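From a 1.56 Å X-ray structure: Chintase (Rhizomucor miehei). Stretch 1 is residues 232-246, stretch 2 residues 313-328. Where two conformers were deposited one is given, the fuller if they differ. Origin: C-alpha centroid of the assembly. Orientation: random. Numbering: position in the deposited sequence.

Stretch 1 (232-246) VPFYGRVSKTLEPIT
Stretch 2 313-328: PYAYSFSGSKVLSFDD

How do the two backbones meet? The strand that begins at Tyr235 runs antiparallel to strand 322-325, their directions 155° apart and their axes approaching to 4.5 Å, with extended phi/psi values such as -94/143 at Val238 and -105/131 at Val323. Arg237 and Ser325 form one hydrogen-bonded pair (CA to CA 5.5 Å), with Arg237 N to Ser325 O at 2.8 Å and Ser325 N to Arg237 O at 2.9 Å. Ser239 and Val323 form the next (CA to CA 5.3 Å): Ser239 N to Val323 O and Val323 N to Ser239 O are both 2.8 Å. Thr241 N carries the ladder one step further, donating to Ser321 O at 2.9 Å. Between these rungs lie the non-hydrogen-bonded pairs Val238 with Leu324 (CA to CA 4.2 Å) and Lys240 with Lys322 (CA to CA 4.6 Å), close enough for Val238 CA to sit 3.1 Å from Val323 O in a CA-H...O contact.

Why does Gly236 suit its place? Gly236 CA lies 3.0 Å from Ser325 O and 3.8 Å from Phe326 CA. A CB here would point toward the second stretch and clash with Ser325 O and Phe326 CB, so the absence of a side chain permits the close approach.

How do the apolar side chains pack? On the sheet face bearing Val238 (m) and Leu324 (chi1 t, chi2 p), Val238 CG1 meets Leu324 CD1 at 3.8 Å. On the face bearing Ser239 and Val323, the compact Ser239 (m) leaves its CB 3.8 Å from CG1 of Val323 (p). Beyond the strand, Ile245 (chi1 m, chi2 t) points toward stretch 2 and buries 89 Å² of the 854 Å² total. Ile245 CD1 is 3.6 Å from Val323 CG2, while Ile245 CB lies over the face of the Tyr316 ring, 4.0 Å from the centroid, in a CH-pi contact. Ile245 CG2 reaches the edge of the Tyr314 ring, 4.2 Å from Tyr314 CE2. Pro244 extends the apolar surface, with Pro244 CG 3.8 Å from Phe318 CE1.

Which polar side chains and waters join the stretches? Ser321 (t), the last residue of the type II turn Phe318-Ser321, at phi/psi 46/52, places Ser321 OG 2.8 Å from Thr241 OG1, where the stretches meet. Each hydroxyl is also held within its own stretch: in stretch 2, Tyr316 (chi1 t, chi2 71°) brings Tyr316 OH to 2.8 Å from Ser321 OG, a hydrogen bond in which either could donate; in stretch 1, Thr241 (p) donates from Thr241 OG1 to Glu243 O at 2.6 Å. The methyl Thr241 CG2 packs 3.5 Å from Val323 CG1, so Thr241 serves both polar and apolar neighbours. At one end, Asp327 (m) points toward stretch 1; water 1 lies between the stretches, 2.7 Å from Tyr235 O and 2.8 Å from Asp327 OD2. At the other, water 3 donates to Thr246 O at 2.6 Å and hydrogen-bonds Tyr314 OH at 2.9 Å.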

# COMPACT_ATOMS: atom_id res chain seq x y z
N VAL A 232 4.83 -4.36 -1.16
CA VAL A 232 6.15 -3.97 -0.67
C VAL A 232 6.39 -2.53 -1.06
O VAL A 232 5.85 -2.04 -2.04
CB VAL A 232 7.27 -4.88 -1.24
CG1 VAL A 232 6.92 -6.36 -1.05
CG2 VAL A 232 7.51 -4.59 -2.72
N PRO A 233 7.21 -1.82 -0.27
CA PRO A 233 7.47 -0.40 -0.51
C PRO A 233 8.77 -0.17 -1.28
O PRO A 233 9.74 -0.92 -1.10
CB PRO A 233 7.63 0.14 0.92
CG PRO A 233 8.27 -0.99 1.65
CD PRO A 233 7.70 -2.26 1.05
N PHE A 234 8.78 0.86 -2.13
CA PHE A 234 10.02 1.31 -2.76
C PHE A 234 10.52 2.57 -2.07
O PHE A 234 11.20 3.41 -2.67
CB PHE A 234 9.82 1.57 -4.26
CG PHE A 234 9.91 0.33 -5.13
CD1 PHE A 234 9.81 -0.94 -4.59
CD2 PHE A 234 10.10 0.46 -6.50
CE1 PHE A 234 9.90 -2.08 -5.42
CE2 PHE A 234 10.19 -0.66 -7.32
CZ PHE A 234 10.08 -1.92 -6.78
N TYR A 235 10.19 2.69 -0.79
CA TYR A 235 10.58 3.82 0.04
C TYR A 235 10.80 3.32 1.46
O TYR A 235 10.39 2.20 1.80
CB TYR A 235 9.47 4.88 0.06
CG TYR A 235 8.18 4.38 0.71
CD1 TYR A 235 7.26 3.63 -0.02
CD2 TYR A 235 7.90 4.65 2.03
CE1 TYR A 235 6.10 3.16 0.56
CE2 TYR A 235 6.73 4.19 2.63
CZ TYR A 235 5.84 3.45 1.88
OH TYR A 235 4.67 2.97 2.44
N GLY A 236 11.42 4.15 2.27
CA GLY A 236 11.53 3.90 3.69
C GLY A 236 10.95 5.07 4.46
O GLY A 236 10.40 6.00 3.85
N ARG A 237 11.06 5.04 5.78
CA ARG A 237 10.56 6.14 6.60
C ARG A 237 11.57 6.50 7.67
O ARG A 237 12.20 5.62 8.25
CB ARG A 237 9.23 5.76 7.26
CG ARG A 237 8.78 6.73 8.35
CD ARG A 237 7.30 6.56 8.71
NE ARG A 237 6.46 6.83 7.55
CZ ARG A 237 5.98 5.89 6.75
NH1 ARG A 237 6.22 4.61 7.02
NH2 ARG A 237 5.23 6.22 5.71
N VAL A 238 11.73 7.80 7.91
CA VAL A 238 12.55 8.25 9.02
C VAL A 238 11.71 8.51 10.27
O VAL A 238 10.57 8.96 10.19
CB VAL A 238 13.39 9.50 8.67
CG1 VAL A 238 14.45 9.16 7.63
CG2 VAL A 238 12.50 10.65 8.21
N SER A 239 12.29 8.16 11.41
CA SER A 239 11.74 8.54 12.71
C SER A 239 12.85 9.26 13.46
O SER A 239 14.03 9.11 13.14
CB SER A 239 11.33 7.30 13.50
OG SER A 239 10.27 6.61 12.85
N LYS A 240 12.47 10.04 14.46
CA LYS A 240 13.45 10.72 15.29
C LYS A 240 13.64 9.92 16.57
O LYS A 240 12.71 9.78 17.36
CB LYS A 240 12.97 12.12 15.63
CG LYS A 240 14.01 12.91 16.43
CD LYS A 240 13.49 14.28 16.82
CE LYS A 240 14.61 15.10 17.44
NZ LYS A 240 14.13 16.43 17.87
N THR A 241 14.85 9.39 16.79
CA THR A 241 15.11 8.66 18.02
C THR A 241 15.40 9.64 19.16
O THR A 241 15.90 10.75 18.94
CB THR A 241 16.28 7.68 17.87
OG1 THR A 241 17.51 8.39 17.73
CG2 THR A 241 16.07 6.80 16.65
N LEU A 242 15.07 9.24 20.38
CA LEU A 242 15.31 10.09 21.55
C LEU A 242 16.77 10.05 21.96
O LEU A 242 17.28 11.02 22.51
CB LEU A 242 14.42 9.67 22.72
CG LEU A 242 12.92 9.75 22.47
CD1 LEU A 242 12.15 9.38 23.74
CD2 LEU A 242 12.56 11.14 22.00
N GLU A 243 17.42 8.91 21.72
CA GLU A 243 18.85 8.74 21.98
C GLU A 243 19.48 8.11 20.75
O GLU A 243 18.77 7.59 19.89
CB GLU A 243 19.06 7.83 23.20
CG GLU A 243 18.55 8.37 24.51
CD GLU A 243 19.32 9.57 24.99
OE1 GLU A 243 20.51 9.69 24.65
OE2 GLU A 243 18.73 10.39 25.73
N PRO A 244 20.81 8.16 20.63
CA PRO A 244 21.43 7.61 19.42
C PRO A 244 21.26 6.10 19.29
O PRO A 244 21.15 5.39 20.29
CB PRO A 244 22.91 7.97 19.59
CG PRO A 244 22.88 9.20 20.48
CD PRO A 244 21.75 8.96 21.43
N ILE A 245 21.22 5.63 18.05
CA ILE A 245 21.32 4.21 17.77
C ILE A 245 22.79 3.86 17.65
O ILE A 245 23.58 4.64 17.11
CB ILE A 245 20.54 3.84 16.50
CG1 ILE A 245 19.05 3.76 16.82
CG2 ILE A 245 21.04 2.52 15.90
CD1 ILE A 245 18.19 3.42 15.62
N THR A 246 23.17 2.72 18.21
CA THR A 246 24.54 2.23 18.12
C THR A 246 24.53 0.77 17.69
O THR A 246 23.48 0.21 17.38
CB THR A 246 25.28 2.34 19.47
OG1 THR A 246 24.72 1.40 20.40
CG2 THR A 246 25.18 3.74 20.04
N PRO A 313 16.69 -3.56 6.32
CA PRO A 313 17.82 -2.69 6.68
C PRO A 313 17.32 -1.47 7.42
O PRO A 313 16.17 -1.07 7.26
CB PRO A 313 18.37 -2.27 5.31
CG PRO A 313 17.13 -2.24 4.44
CD PRO A 313 16.31 -3.42 4.90
N TYR A 314 18.19 -0.88 8.23
CA TYR A 314 17.87 0.41 8.80
C TYR A 314 19.16 1.18 8.95
O TYR A 314 20.24 0.60 8.89
CB TYR A 314 17.13 0.28 10.14
CG TYR A 314 17.92 -0.38 11.25
CD1 TYR A 314 18.00 -1.77 11.35
CD2 TYR A 314 18.54 0.38 12.22
CE1 TYR A 314 18.70 -2.37 12.38
CE2 TYR A 314 19.24 -0.21 13.25
CZ TYR A 314 19.33 -1.57 13.32
OH TYR A 314 20.03 -2.16 14.34
N ALA A 315 19.05 2.49 9.09
CA ALA A 315 20.24 3.32 9.15
C ALA A 315 20.02 4.44 10.15
O ALA A 315 18.90 4.90 10.34
CB ALA A 315 20.57 3.88 7.77
N TYR A 316 21.09 4.86 10.81
CA TYR A 316 20.99 5.93 11.77
C TYR A 316 21.85 7.12 11.35
O TYR A 316 23.00 6.96 10.96
CB TYR A 316 21.41 5.46 13.16
CG TYR A 316 21.32 6.56 14.19
CD1 TYR A 316 20.08 7.03 14.63
CD2 TYR A 316 22.46 7.14 14.72
CE1 TYR A 316 19.99 8.05 15.57
CE2 TYR A 316 22.37 8.16 15.66
CZ TYR A 316 21.14 8.60 16.07
OH TYR A 316 21.07 9.62 17.00
N SER A 317 21.25 8.31 11.40
CA SER A 317 21.99 9.54 11.16
C SER A 317 22.08 10.31 12.46
O SER A 317 21.07 10.79 12.96
CB SER A 317 21.27 10.39 10.11
OG SER A 317 21.87 11.69 10.04
N PHE A 318 23.29 10.47 12.98
CA PHE A 318 23.48 11.19 14.23
C PHE A 318 22.97 12.62 14.05
O PHE A 318 22.34 13.19 14.93
CB PHE A 318 24.95 11.16 14.66
CG PHE A 318 25.17 11.68 16.05
CD1 PHE A 318 25.11 10.83 17.14
CD2 PHE A 318 25.41 13.02 16.26
CE1 PHE A 318 25.30 11.32 18.43
CE2 PHE A 318 25.60 13.52 17.53
CZ PHE A 318 25.54 12.67 18.63
N SER A 319 23.24 13.18 12.87
CA SER A 319 22.69 14.49 12.51
C SER A 319 21.17 14.39 12.38
O SER A 319 20.66 13.70 11.49
CB SER A 319 23.30 14.99 11.21
OG SER A 319 22.71 16.21 10.81
N GLY A 320 20.46 15.08 13.26
CA GLY A 320 19.01 15.02 13.30
C GLY A 320 18.48 13.83 14.08
O GLY A 320 17.26 13.69 14.24
N SER A 321 19.39 12.99 14.57
CA SER A 321 19.05 11.77 15.32
C SER A 321 17.94 10.97 14.63
O SER A 321 16.95 10.60 15.25
CB SER A 321 18.67 12.08 16.77
OG SER A 321 18.69 10.89 17.55
N LYS A 322 18.14 10.71 13.35
CA LYS A 322 17.12 10.06 12.54
C LYS A 322 17.43 8.59 12.35
O LYS A 322 18.55 8.23 12.02
CB LYS A 322 17.06 10.72 11.16
CG LYS A 322 17.02 12.24 11.22
CD LYS A 322 16.68 12.85 9.87
CE LYS A 322 17.83 12.76 8.89
NZ LYS A 322 17.69 13.80 7.82
N VAL A 323 16.42 7.75 12.53
CA VAL A 323 16.51 6.37 12.07
C VAL A 323 15.67 6.19 10.81
O VAL A 323 14.52 6.64 10.76
CB VAL A 323 16.11 5.34 13.15
CG1 VAL A 323 14.69 5.59 13.63
CG2 VAL A 323 16.26 3.92 12.61
N LEU A 324 16.27 5.60 9.79
CA LEU A 324 15.57 5.30 8.55
C LEU A 324 15.34 3.81 8.50
O LEU A 324 16.30 3.04 8.50
CB LEU A 324 16.43 5.70 7.34
CG LEU A 324 15.95 5.24 5.95
CD1 LEU A 324 14.68 5.96 5.57
CD2 LEU A 324 17.04 5.48 4.91
N SER A 325 14.08 3.40 8.46
CA SER A 325 13.76 2.01 8.17
C SER A 325 13.43 1.96 6.70
O SER A 325 12.62 2.74 6.22
CB SER A 325 12.56 1.53 8.98
OG SER A 325 12.14 0.26 8.47
N PHE A 326 14.05 1.04 5.97
CA PHE A 326 13.82 0.98 4.53
C PHE A 326 13.83 -0.44 3.99
O PHE A 326 13.90 -1.40 4.76
CB PHE A 326 14.77 1.90 3.75
CG PHE A 326 16.25 1.54 3.84
CD1 PHE A 326 16.96 1.74 5.01
CD2 PHE A 326 16.93 1.05 2.72
CE1 PHE A 326 18.32 1.43 5.08
CE2 PHE A 326 18.28 0.75 2.78
CZ PHE A 326 18.98 0.94 3.96
N ASP A 327 13.73 -0.56 2.67
CA ASP A 327 13.87 -1.85 2.01
C ASP A 327 14.88 -1.74 0.90
O ASP A 327 14.95 -0.72 0.21
CB ASP A 327 12.54 -2.35 1.47
CG ASP A 327 11.76 -3.10 2.51
OD1 ASP A 327 11.99 -4.32 2.64
OD2 ASP A 327 10.97 -2.47 3.24
N ASP A 328 15.69 -2.78 0.75
CA ASP A 328 16.71 -2.80 -0.29
C ASP A 328 16.57 -4.07 -1.11
O ASP A 328 15.57 -4.78 -1.01
CB ASP A 328 18.12 -2.65 0.30
CG ASP A 328 18.43 -3.67 1.38
OD1 ASP A 328 17.69 -4.65 1.53
OD2 ASP A 328 19.46 -3.50 2.08
O HOH W 1 10.70 0.23 3.69
O HOH W 2 19.62 11.29 20.22
O HOH W 3 22.13 -1.69 16.32